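Local coordinates for Non-structural protein 3 (Porcine deltacoronavirus, PDB 6LN0) that probably combines ADP-ribose recognition by a macro domain with cleavage of the viral polyprotein by a papain-like peptidase domain, at residues 240-245 / 291-296; 249-254 / 285-290. One frame throughout, in Å; residues are numbered along the deposited sequence.

Contact 1: residues 240-245 / 291-296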
loop_
_atom_site.group_PDB
_atom_site.type_symbol
_atom_site.label_atom_id
_atom_site.label_comp_id
_atom_site.label_asym_id
_atom_site.label_seq_id
_atom_site.Cartn_x
_atom_site.Cartn_y
_atom_site.Cartn_z
ATOM N N HIS A 240 20.288 -0.397 -4.294
ATOM C CA HIS A 240 21.572 0.290 -4.251
ATOM C C HIS A 240 22.686 -0.636 -4.709
ATOM O O HIS A 240 22.732 -1.810 -4.332
ATOM C CB HIS A 240 21.859 0.784 -2.840
ATOM C CG HIS A 240 22.528 2.115 -2.793
ATOM N ND1 HIS A 240 23.834 2.275 -2.373
ATOM C CD2 HIS A 240 22.077 3.352 -3.110
ATOM C CE1 HIS A 240 24.155 3.555 -2.422
ATOM N NE2 HIS A 240 23.109 4.230 -2.866
ATOM N N LYS A 241 23.583 -0.112 -5.531
ATOM C CA LYS A 241 24.767 -0.870 -5.938
ATOM C C LYS A 241 25.902 -0.592 -4.956
ATOM O O LYS A 241 26.188 0.567 -4.643
ATOM C CB LYS A 241 25.177 -0.523 -7.376
ATOM C CG LYS A 241 24.023 -0.678 -8.409
ATOM C CD LYS A 241 24.531 -0.951 -9.845
ATOM C CE LYS A 241 23.436 -0.747 -10.915
ATOM N NZ LYS A 241 22.863 -2.024 -11.479
ATOM N N TRP A 242 26.514 -1.653 -4.439
ATOM C CA TRP A 242 27.672 -1.537 -3.561
ATOM C C TRP A 242 28.823 -2.355 -4.117
ATOM O O TRP A 242 28.639 -3.234 -4.963
ATOM C CB TRP A 242 27.405 -2.051 -2.145
ATOM C CG TRP A 242 26.176 -1.573 -1.461
ATOM C CD1 TRP A 242 25.000 -2.254 -1.342
ATOM C CD2 TRP A 242 26.005 -0.342 -0.739
ATOM N NE1 TRP A 242 24.106 -1.516 -0.610
ATOM C CE2 TRP A 242 24.696 -0.339 -0.229
ATOM C CE3 TRP A 242 26.824 0.755 -0.484
ATOM C CZ2 TRP A 242 24.185 0.721 0.517
ATOM C CZ3 TRP A 242 26.314 1.809 0.255
ATOM C CH2 TRP A 242 25.011 1.783 0.750
ATOM N N VAL A 243 30.017 -2.097 -3.589
ATOM C CA VAL A 243 31.191 -2.912 -3.881
ATOM C C VAL A 243 31.692 -3.522 -2.574
ATOM O O VAL A 243 31.908 -2.805 -1.586
ATOM C CB VAL A 243 32.283 -2.076 -4.578
ATOM C CG1 VAL A 243 33.685 -2.667 -4.339
ATOM C CG2 VAL A 243 31.961 -1.915 -6.080
ATOM N N VAL A 244 31.856 -4.844 -2.563
ATOM C CA VAL A 244 32.492 -5.527 -1.445
ATOM C C VAL A 244 33.777 -6.179 -1.943
ATOM O O VAL A 244 33.953 -6.430 -3.138
ATOM C CB VAL A 244 31.578 -6.568 -0.765
ATOM C CG1 VAL A 244 30.664 -5.880 0.230
ATOM C CG2 VAL A 244 30.797 -7.347 -1.807
ATOM N N SER A 245 34.658 -6.498 -0.996
ATOM C CA SER A 245 36.077 -6.681 -1.297
ATOM C C SER A 245 36.735 -7.462 -0.169
ATOM O O SER A 245 36.666 -7.027 0.983
ATOM C CB SER A 245 36.733 -5.306 -1.459
ATOM O OG SER A 245 38.105 -5.426 -1.721
ATOM N N ASN A 291 27.236 -10.493 -2.912
ATOM C CA ASN A 291 25.914 -9.876 -3.054
ATOM C C ASN A 291 25.553 -9.100 -1.799
ATOM O O ASN A 291 24.680 -9.529 -1.034
ATOM C CB ASN A 291 24.803 -10.898 -3.281
ATOM C CG ASN A 291 25.090 -11.829 -4.407
ATOM O OD1 ASN A 291 26.234 -11.942 -4.850
ATOM N ND2 ASN A 291 24.042 -12.519 -4.892
ATOM N N PRO A 292 26.160 -7.939 -1.570
ATOM C CA PRO A 292 25.899 -7.216 -0.324
ATOM C C PRO A 292 24.505 -6.603 -0.235
ATOM O O PRO A 292 24.157 -6.038 0.812
ATOM C CB PRO A 292 26.971 -6.129 -0.347
ATOM C CG PRO A 292 27.137 -5.842 -1.819
ATOM C CD PRO A 292 26.889 -7.122 -2.554
ATOM N N ASN A 293 23.684 -6.704 -1.274
ATOM C CA ASN A 293 22.546 -5.803 -1.388
ATOM C C ASN A 293 21.495 -6.072 -0.317
ATOM O O ASN A 293 21.073 -5.151 0.391
ATOM C CB ASN A 293 21.944 -5.903 -2.785
ATOM C CG ASN A 293 22.687 -5.045 -3.781
ATOM O OD1 ASN A 293 23.908 -4.904 -3.705
ATOM N ND2 ASN A 293 21.953 -4.452 -4.714
ATOM N N ARG A 294 21.069 -7.319 -0.168
ATOM C CA ARG A 294 19.983 -7.580 0.768
ATOM C C ARG A 294 20.432 -7.340 2.207
ATOM O O ARG A 294 19.762 -6.627 2.971
ATOM C CB ARG A 294 19.458 -8.998 0.558
ATOM C CG ARG A 294 18.682 -9.109 -0.749
ATOM C CD ARG A 294 18.439 -10.539 -1.197
ATOM N NE ARG A 294 17.288 -11.114 -0.514
ATOM C CZ ARG A 294 17.276 -12.303 0.097
ATOM N NH1 ARG A 294 18.352 -13.073 0.096
ATOM N NH2 ARG A 294 16.174 -12.728 0.713
ATOM N N PHE A 295 21.592 -7.894 2.576
ATOM C CA PHE A 295 22.096 -7.788 3.943
ATOM C C PHE A 295 22.259 -6.337 4.365
ATOM O O PHE A 295 21.861 -5.958 5.468
ATOM C CB PHE A 295 23.425 -8.529 4.034
ATOM C CG PHE A 295 23.977 -8.650 5.419
ATOM C CD1 PHE A 295 23.208 -9.184 6.444
ATOM C CD2 PHE A 295 25.285 -8.288 5.688
ATOM C CE1 PHE A 295 23.721 -9.335 7.717
ATOM C CE2 PHE A 295 25.822 -8.439 6.973
ATOM C CZ PHE A 295 25.041 -8.961 7.986
ATOM N N VAL A 296 22.821 -5.507 3.491
ATOM C CA VAL A 296 23.024 -4.096 3.805
ATOM C C VAL A 296 21.698 -3.362 3.900
ATOM O O VAL A 296 21.512 -2.492 4.764
ATOM C CB VAL A 296 23.945 -3.448 2.751
ATOM C CG1 VAL A 296 23.978 -1.967 2.951
ATOM C CG2 VAL A 296 25.370 -4.013 2.873
#

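Contact 2: residues 249-254 / 285-290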
loop_
_atom_site.group_PDB
_atom_site.type_symbol
_atom_site.label_atom_id
_atom_site.label_comp_id
_atom_site.label_asym_id
_atom_site.label_seq_id
_atom_site.Cartn_x
_atom_site.Cartn_y
_atom_site.Cartn_z
ATOM N N GLY A 249 41.569 -10.424 5.600
ATOM C CA GLY A 249 40.869 -11.627 6.009
ATOM C C GLY A 249 39.357 -11.540 6.062
ATOM O O GLY A 249 38.712 -12.575 6.266
ATOM N N LEU A 250 38.759 -10.357 5.885
ATOM C CA LEU A 250 37.312 -10.195 5.935
ATOM C C LEU A 250 36.786 -9.564 4.647
ATOM O O LEU A 250 37.496 -8.817 3.965
ATOM C CB LEU A 250 36.903 -9.336 7.137
ATOM C CG LEU A 250 37.565 -7.978 7.327
ATOM C CD1 LEU A 250 36.882 -6.933 6.467
ATOM C CD2 LEU A 250 37.491 -7.574 8.786
ATOM N N MET A 251 35.523 -9.843 4.329
ATOM C CA MET A 251 34.855 -9.189 3.199
ATOM C C MET A 251 34.398 -7.797 3.639
ATOM O O MET A 251 33.554 -7.665 4.528
ATOM C CB MET A 251 33.695 -10.045 2.699
ATOM C CG MET A 251 33.041 -9.521 1.421
ATOM S SD MET A 251 34.004 -9.784 -0.095
ATOM C CE MET A 251 33.629 -11.490 -0.460
ATOM N N HIS A 252 34.981 -6.761 3.048
ATOM C CA HIS A 252 34.790 -5.379 3.464
ATOM C C HIS A 252 33.815 -4.669 2.540
ATOM O O HIS A 252 33.762 -4.933 1.337
ATOM C CB HIS A 252 36.120 -4.615 3.456
ATOM C CG HIS A 252 35.982 -3.143 3.710
ATOM N ND1 HIS A 252 35.671 -2.627 4.950
ATOM C CD2 HIS A 252 36.121 -2.075 2.889
ATOM C CE1 HIS A 252 35.615 -1.308 4.883
ATOM N NE2 HIS A 252 35.879 -0.946 3.641
ATOM N N LEU A 253 33.075 -3.726 3.099
ATOM C CA LEU A 253 32.099 -2.971 2.332
ATOM C C LEU A 253 32.730 -1.632 1.992
ATOM O O LEU A 253 32.848 -0.765 2.864
ATOM C CB LEU A 253 30.794 -2.800 3.106
ATOM C CG LEU A 253 29.683 -2.012 2.411
ATOM C CD1 LEU A 253 28.980 -2.852 1.359
ATOM C CD2 LEU A 253 28.685 -1.498 3.414
ATOM N N LYS A 254 33.107 -1.470 0.716
ATOM C CA LYS A 254 33.821 -0.284 0.241
ATOM C C LYS A 254 33.107 0.994 0.661
ATOM O O LYS A 254 31.882 1.098 0.571
ATOM C CB LYS A 254 33.968 -0.337 -1.291
ATOM C CG LYS A 254 34.704 0.862 -1.919
ATOM C CD LYS A 254 35.169 0.590 -3.372
ATOM C CE LYS A 254 36.449 -0.263 -3.435
ATOM N NZ LYS A 254 37.135 -0.268 -4.773
ATOM N N ARG A 285 25.346 -14.882 4.023
ATOM C CA ARG A 285 26.138 -15.677 3.094
ATOM C C ARG A 285 26.091 -15.100 1.676
ATOM O O ARG A 285 27.044 -15.279 0.911
ATOM C CB ARG A 285 25.698 -17.144 3.157
ATOM C CG ARG A 285 26.214 -17.830 4.446
ATOM C CD ARG A 285 26.133 -19.360 4.434
ATOM N NE ARG A 285 24.788 -19.857 4.134
ATOM C CZ ARG A 285 24.332 -21.055 4.499
ATOM N NH1 ARG A 285 25.109 -21.877 5.192
ATOM N NH2 ARG A 285 23.098 -21.429 4.178
ATOM N N GLU A 286 25.047 -14.347 1.317
ATOM C CA GLU A 286 25.123 -13.584 0.073
ATOM C C GLU A 286 26.230 -12.543 0.153
ATOM O O GLU A 286 27.137 -12.514 -0.684
ATOM C CB GLU A 286 23.787 -12.916 -0.246
ATOM C CG GLU A 286 22.787 -13.869 -0.819
ATOM C CD GLU A 286 21.445 -13.224 -1.143
ATOM O OE1 GLU A 286 21.382 -11.990 -1.374
ATOM O OE2 GLU A 286 20.446 -13.975 -1.184
ATOM N N TYR A 287 26.161 -11.669 1.158
ATOM C CA TYR A 287 27.182 -10.642 1.335
ATOM C C TYR A 287 28.584 -11.238 1.287
ATOM O O TYR A 287 29.466 -10.728 0.585
ATOM C CB TYR A 287 26.944 -9.910 2.659
ATOM C CG TYR A 287 28.032 -8.939 3.086
ATOM C CD1 TYR A 287 29.174 -9.377 3.766
ATOM C CD2 TYR A 287 27.903 -7.582 2.850
ATOM C CE1 TYR A 287 30.156 -8.482 4.163
ATOM C CE2 TYR A 287 28.881 -6.689 3.260
ATOM C CZ TYR A 287 29.991 -7.144 3.902
ATOM O OH TYR A 287 30.947 -6.238 4.288
ATOM N N LEU A 288 28.809 -12.330 2.024
ATOM C CA LEU A 288 30.147 -12.911 2.074
ATOM C C LEU A 288 30.595 -13.471 0.731
ATOM O O LEU A 288 31.780 -13.793 0.579
ATOM C CB LEU A 288 30.216 -14.015 3.129
ATOM C CG LEU A 288 30.380 -13.603 4.593
ATOM C CD1 LEU A 288 30.561 -14.848 5.469
ATOM C CD2 LEU A 288 31.521 -12.615 4.802
ATOM N N ASN A 289 29.688 -13.583 -0.239
ATOM C CA ASN A 289 30.017 -14.098 -1.559
ATOM C C ASN A 289 29.950 -13.041 -2.656
ATOM O O ASN A 289 30.157 -13.376 -3.824
ATOM C CB ASN A 289 29.093 -15.270 -1.909
ATOM C CG ASN A 289 29.471 -16.542 -1.172
ATOM O OD1 ASN A 289 30.456 -16.572 -0.428
ATOM N ND2 ASN A 289 28.694 -17.593 -1.368
ATOM N N GLY A 290 29.661 -11.785 -2.322
ATOM C CA GLY A 290 29.666 -10.712 -3.299
ATOM C C GLY A 290 28.326 -10.072 -3.588
ATOM O O GLY A 290 28.270 -9.186 -4.451
#

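Contact 1: residues 240-245 / 291-296
W242 sets its CG anti to its own carbonyl carbon (chi1 -49°), which swings the indole toward 291-296, while V296 holds CG1 anti to its backbone N (chi1 171°) and so presents that methyl to the ring. The two meet tip to tip: V296 CG1 lies near the rim, about equally far from NE1, CE2 and CZ2 and 3.6 Å from W242 CZ2, on the side of the ring plane opposite H240 ND1. A broad indole can reach V296, whose compact methyl suits its rim, while W242 CB packs 3.8 Å from P292 CG. The rigid pyrrolidine offers apolar surface where helix 293-302 begins, P292 O accepting from V296 N, and V244 presses both methyls onto it, CG1 3.7 Å from P292 CB. N293 crosses the indole edge obliquely, its amide plane turned 84° from the ring and OD1 3.7 Å from W242 CD1. Asparagine suits this border because its ND2 donates to C238 O. Within the papain-like peptidase region, the contact seats the start of helix 293-302 against the loop entering strand 244-247, while L253 of strand 250-253 touches W242, V244 and V296, and Y287 of helix 278-287 touches P292.

Contact 2: residues 249-254 / 285-290
One hydrogen bond supplies the polar link between strand 250-253, part of a hairpin in the papain-like peptidase region, and 285-290. Y287 holds CG anti to its backbone N (chi1 172°), extending the phenol until OH donates to M251 O at 3.0 Å. The hydroxyl comes in above the carbonyl plane, 43° out of it, and not along a lone pair. Tyrosine fits because a long ring can carry a single donor to a strand backbone while the rest remains apolar.

Apolar contacts lie beside that bond. The M251 and Y287 side chains run alongside one another, pointing opposite ways, with M251 CG 4.1 Å from Y287 CE1. Bends at chi2 and chi3 fold the flexible methionine chain toward the backbone of L288, bringing CE within 3.1 Å of L288 O, a tight approach. L288 adds a contact of its own, its CD2 4.0 Å from M251 CB. Near the hydroxyl, L253 CB lies 3.6 Å from Y287 OH, and L253 CD1 sits at the ring edge.

Backbone bonds shape the second segment. A type I turn runs from Y287 to G290, and the bonds from G290 N to Y287 O and from N291 N to E286 O make a Schellman motif. At phi 114°, a side chain on G290 would jam against the preceding carbonyl.

M251 O also accepts from Q270 NE2. Both donors satisfy a strand carbonyl that lies beside buried side chains, tying strand 250-253 to helices 278-287 and 260-270.

In the fold
Contacts 1 and 2 have centres about 8 Å apart and join one pair of consecutive strands to one pair of consecutive helices. Strands 244-247 and 250-253 form a two-stranded antiparallel hairpin, with a probable hydrogen bond from H252 N to S245 O. Helices 278-287 and 293-302 are joined by a short turn and by a salt bridge between E286 OE2 and R294 NH1. Along the chain 249-290 falls within 240-296, so contact 2 is nested in the loop closed by contact 1; V244 touches Y287 as well as P292, and L253 touches V296 as well as Y287. Both contacts lie in the papain-like peptidase region, earlier in the chain than the zinc-binding cysteines, and together they pack the hairpin against the two helices.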